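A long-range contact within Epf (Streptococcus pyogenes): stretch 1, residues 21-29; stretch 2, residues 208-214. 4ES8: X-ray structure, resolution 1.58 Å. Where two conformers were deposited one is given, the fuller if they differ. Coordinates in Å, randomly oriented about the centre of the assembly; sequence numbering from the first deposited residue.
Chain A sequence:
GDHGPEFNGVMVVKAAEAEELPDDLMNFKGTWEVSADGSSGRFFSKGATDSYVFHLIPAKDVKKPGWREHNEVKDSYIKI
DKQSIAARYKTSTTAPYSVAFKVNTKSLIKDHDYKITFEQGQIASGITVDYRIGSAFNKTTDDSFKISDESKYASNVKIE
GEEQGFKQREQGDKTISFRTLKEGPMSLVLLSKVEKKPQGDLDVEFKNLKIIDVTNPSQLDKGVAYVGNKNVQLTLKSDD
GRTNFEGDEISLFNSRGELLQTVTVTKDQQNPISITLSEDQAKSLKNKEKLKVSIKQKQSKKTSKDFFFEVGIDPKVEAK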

# COMPACT_ATOMS: atom_id res chain seq x y z
N LEU A 21 15.59 -6.07 -2.33
CA LEU A 21 14.72 -4.93 -2.57
C LEU A 21 13.26 -5.32 -2.41
O LEU A 21 12.88 -6.42 -2.81
CB LEU A 21 14.92 -4.30 -3.96
CG LEU A 21 16.31 -3.74 -4.32
CD1 LEU A 21 16.37 -3.38 -5.79
CD2 LEU A 21 16.66 -2.52 -3.46
N PRO A 22 12.39 -4.45 -1.88
CA PRO A 22 10.98 -4.84 -1.78
C PRO A 22 10.33 -4.92 -3.16
O PRO A 22 10.71 -4.18 -4.07
CB PRO A 22 10.34 -3.72 -0.95
CG PRO A 22 11.25 -2.55 -1.13
CD PRO A 22 12.63 -3.09 -1.33
N ASP A 23 9.36 -5.83 -3.30
CA ASP A 23 8.64 -5.98 -4.57
C ASP A 23 7.80 -4.76 -4.90
O ASP A 23 7.21 -4.12 -4.00
CB ASP A 23 7.65 -7.17 -4.44
CG ASP A 23 8.27 -8.55 -4.34
OD1 ASP A 23 9.46 -8.68 -4.62
OD2 ASP A 23 7.54 -9.49 -3.99
N ASP A 24 7.71 -4.44 -6.20
CA ASP A 24 6.80 -3.37 -6.63
C ASP A 24 5.41 -4.00 -6.60
O ASP A 24 5.23 -5.09 -7.17
CB ASP A 24 7.16 -2.81 -8.03
CG ASP A 24 6.17 -1.83 -8.66
OD1 ASP A 24 5.26 -1.33 -7.95
OD2 ASP A 24 6.34 -1.53 -9.86
N LEU A 25 4.45 -3.33 -5.97
CA LEU A 25 3.12 -3.91 -5.85
C LEU A 25 2.06 -3.23 -6.70
O LEU A 25 0.85 -3.42 -6.44
CB LEU A 25 2.69 -3.92 -4.38
CG LEU A 25 3.63 -4.67 -3.44
CD1 LEU A 25 3.21 -4.46 -1.96
CD2 LEU A 25 3.72 -6.19 -3.81
N MET A 26 2.47 -2.47 -7.73
CA MET A 26 1.53 -1.89 -8.68
C MET A 26 0.89 -2.95 -9.52
O MET A 26 1.54 -3.99 -9.77
CB MET A 26 2.27 -0.95 -9.63
CG MET A 26 2.62 0.35 -9.03
SD MET A 26 1.25 1.28 -8.31
CE MET A 26 0.25 1.44 -9.62
N ASN A 27 -0.33 -2.74 -9.99
CA ASN A 27 -0.95 -3.64 -10.95
C ASN A 27 -1.45 -2.76 -12.09
O ASN A 27 -2.66 -2.48 -12.20
CB ASN A 27 -2.03 -4.54 -10.35
CG ASN A 27 -2.38 -5.68 -11.31
OD1 ASN A 27 -1.72 -5.88 -12.35
ND2 ASN A 27 -3.38 -6.47 -10.94
N PHE A 28 -0.50 -2.27 -12.92
CA PHE A 28 -0.79 -1.34 -14.00
C PHE A 28 -0.30 -1.93 -15.32
O PHE A 28 0.91 -1.85 -15.60
CB PHE A 28 -0.15 0.04 -13.71
CG PHE A 28 -0.38 1.06 -14.80
CD1 PHE A 28 -1.56 1.80 -14.84
CD2 PHE A 28 0.59 1.32 -15.75
CE1 PHE A 28 -1.77 2.76 -15.85
CE2 PHE A 28 0.38 2.28 -16.75
CZ PHE A 28 -0.81 2.99 -16.79
N LYS A 29 -1.21 -2.53 -16.11
CA LYS A 29 -0.80 -3.13 -17.39
C LYS A 29 -1.06 -2.20 -18.60
O LYS A 29 -0.80 -2.59 -19.73
CB LYS A 29 -1.47 -4.49 -17.60
CG LYS A 29 -0.89 -5.58 -16.70
CD LYS A 29 0.20 -6.37 -17.39
CE LYS A 29 0.71 -7.47 -16.49
NZ LYS A 29 -0.22 -8.63 -16.44
N ASN A 208 4.70 6.42 -14.65
CA ASN A 208 5.75 5.65 -13.94
C ASN A 208 5.39 5.45 -12.47
O ASN A 208 6.11 5.88 -11.55
CB ASN A 208 7.10 6.34 -14.13
CG ASN A 208 7.52 6.30 -15.59
OD1 ASN A 208 7.23 5.33 -16.33
ND2 ASN A 208 8.22 7.31 -16.04
N LEU A 209 4.26 4.77 -12.29
CA LEU A 209 3.68 4.50 -10.97
C LEU A 209 4.34 3.29 -10.32
O LEU A 209 4.56 2.26 -10.97
CB LEU A 209 2.17 4.30 -11.12
CG LEU A 209 1.46 5.42 -11.90
CD1 LEU A 209 0.67 4.89 -13.08
CD2 LEU A 209 0.60 6.26 -11.01
N LYS A 210 4.69 3.42 -9.04
CA LYS A 210 5.31 2.34 -8.26
C LYS A 210 4.75 2.37 -6.86
O LYS A 210 4.37 3.44 -6.39
CB LYS A 210 6.86 2.49 -8.19
CG LYS A 210 7.62 2.25 -9.49
CD LYS A 210 9.12 2.57 -9.29
CE LYS A 210 9.80 2.76 -10.63
NZ LYS A 210 11.28 2.79 -10.50
N ILE A 211 4.74 1.21 -6.17
CA ILE A 211 4.36 1.17 -4.75
C ILE A 211 5.17 0.08 -4.09
O ILE A 211 5.27 -1.03 -4.64
CB ILE A 211 2.84 1.03 -4.48
CG1 ILE A 211 2.53 1.04 -2.97
CG2 ILE A 211 2.24 -0.22 -5.18
CD1 ILE A 211 1.01 0.92 -2.63
N ILE A 212 5.71 0.34 -2.90
CA ILE A 212 6.46 -0.67 -2.16
C ILE A 212 6.02 -0.67 -0.72
O ILE A 212 5.55 0.36 -0.20
CB ILE A 212 7.99 -0.47 -2.24
CG1 ILE A 212 8.42 0.94 -1.74
CG2 ILE A 212 8.48 -0.74 -3.68
CD1 ILE A 212 9.91 1.01 -1.31
N ASP A 213 6.16 -1.82 -0.08
CA ASP A 213 5.90 -1.95 1.35
C ASP A 213 7.09 -1.34 2.09
O ASP A 213 8.24 -1.66 1.76
CB ASP A 213 5.71 -3.43 1.67
CG ASP A 213 5.18 -3.70 3.07
OD1 ASP A 213 5.66 -3.05 4.01
OD2 ASP A 213 4.29 -4.55 3.21
N VAL A 214 6.83 -0.43 3.05
CA VAL A 214 7.93 0.20 3.82
C VAL A 214 7.71 -0.01 5.33
O VAL A 214 8.26 0.73 6.16
CB VAL A 214 8.07 1.70 3.49
CG1 VAL A 214 8.59 1.88 2.07
CG2 VAL A 214 6.76 2.46 3.71
O HOH W 1 6.85 -4.29 -1.37

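The polar centre of this contact is the backbone of Ile-211, whose amide and carbonyl are both satisfied by stretch 1. Leu-25 N donates to Ile-211 O across 2.8 Å, with an N-H...acceptor angle of 167°, a short and nearly linear bond between main chains. The partner of the Ile-211 amide is a side chain instead: Ile-211 N lies 3.1 Å from Asp-24 OD1, and the angle of 168° supports a hydrogen bond just as straight. Stretch 1 thus meets the strand 208-213 with one main-chain bond and one carboxylate bond at the same residue, while the CA atoms of Asp-24 and Ile-212, Leu-25 and Ile-211, and Met-26 and Lys-210 pair at 5.2, 5.3 and 5.7 Å. The touching parts run in broadly opposed directions, 145° apart.

Asp-24 OD1 serves two donors. Besides Ile-211 N, Asp-24 OD1 accepts from Met-26 N at 3.0 Å and 160°, so one carboxylate oxygen holds an amide of its own stretch and one of the strand. In the t rotamer (chi1 172°), the CA-to-CB bond points sideways, yet the end of the side chain comes nearer to stretch 2. The arrangement brings Asp-24 OD1 within 3.3 Å of Ile-211 O, but both are acceptors and no hydrogen bond can be assigned to them; Ile-211 O is met by Leu-25 N, and Asp-24 OD1 by the amides of Ile-211 and Met-26. Ile-211 O also receives a CA-H...O contact from Asp-24 CA at 3.4 Å, whose angle of 138° at the hydrogen is well short of linear and marks it as secondary to the bond from Leu-25 N.

Two residues along in each stretch, a water links the main chains. Asp-23 O and Asp-213 N are linked through water 1, which donates to Asp-23 O over 2.7 Å and accepts from Asp-213 N over 2.9 Å. Both main-chain groups are satisfied by that single molecule. The carboxylate of Asp-213 takes no part in the contact; its oxygens are hydrogen-bonded outside the two stretches.

Apolar packing accompanies these bonds. The CG2 methyl of Ile-211 lies 3.8 Å from Leu-25 CB and 3.6 Å from Met-26 SD, so the residue with both main-chain groups engaged also anchors side chains of stretch 1. Met-26, with chi1, chi2 and chi3 all m, folds back on itself and places CE 3.8 Å from Leu-209 CB. At one end Pro-22 CG meets Ile-212 CD1 at 3.8 Å, the proline's CA-to-CB bond pointing toward the strand. At the other, Phe-28 offers a ring face to Leu-209: CD1 of the leucine sits 4.1 Å from the centroid of the Phe-28 ring and only 7° off its normal, the geometry of a CH-pi contact almost directly over the ring. Altogether the two stretches, separated by at least 181 residues where they touch, bury 516 Å² of surface, counting both sides.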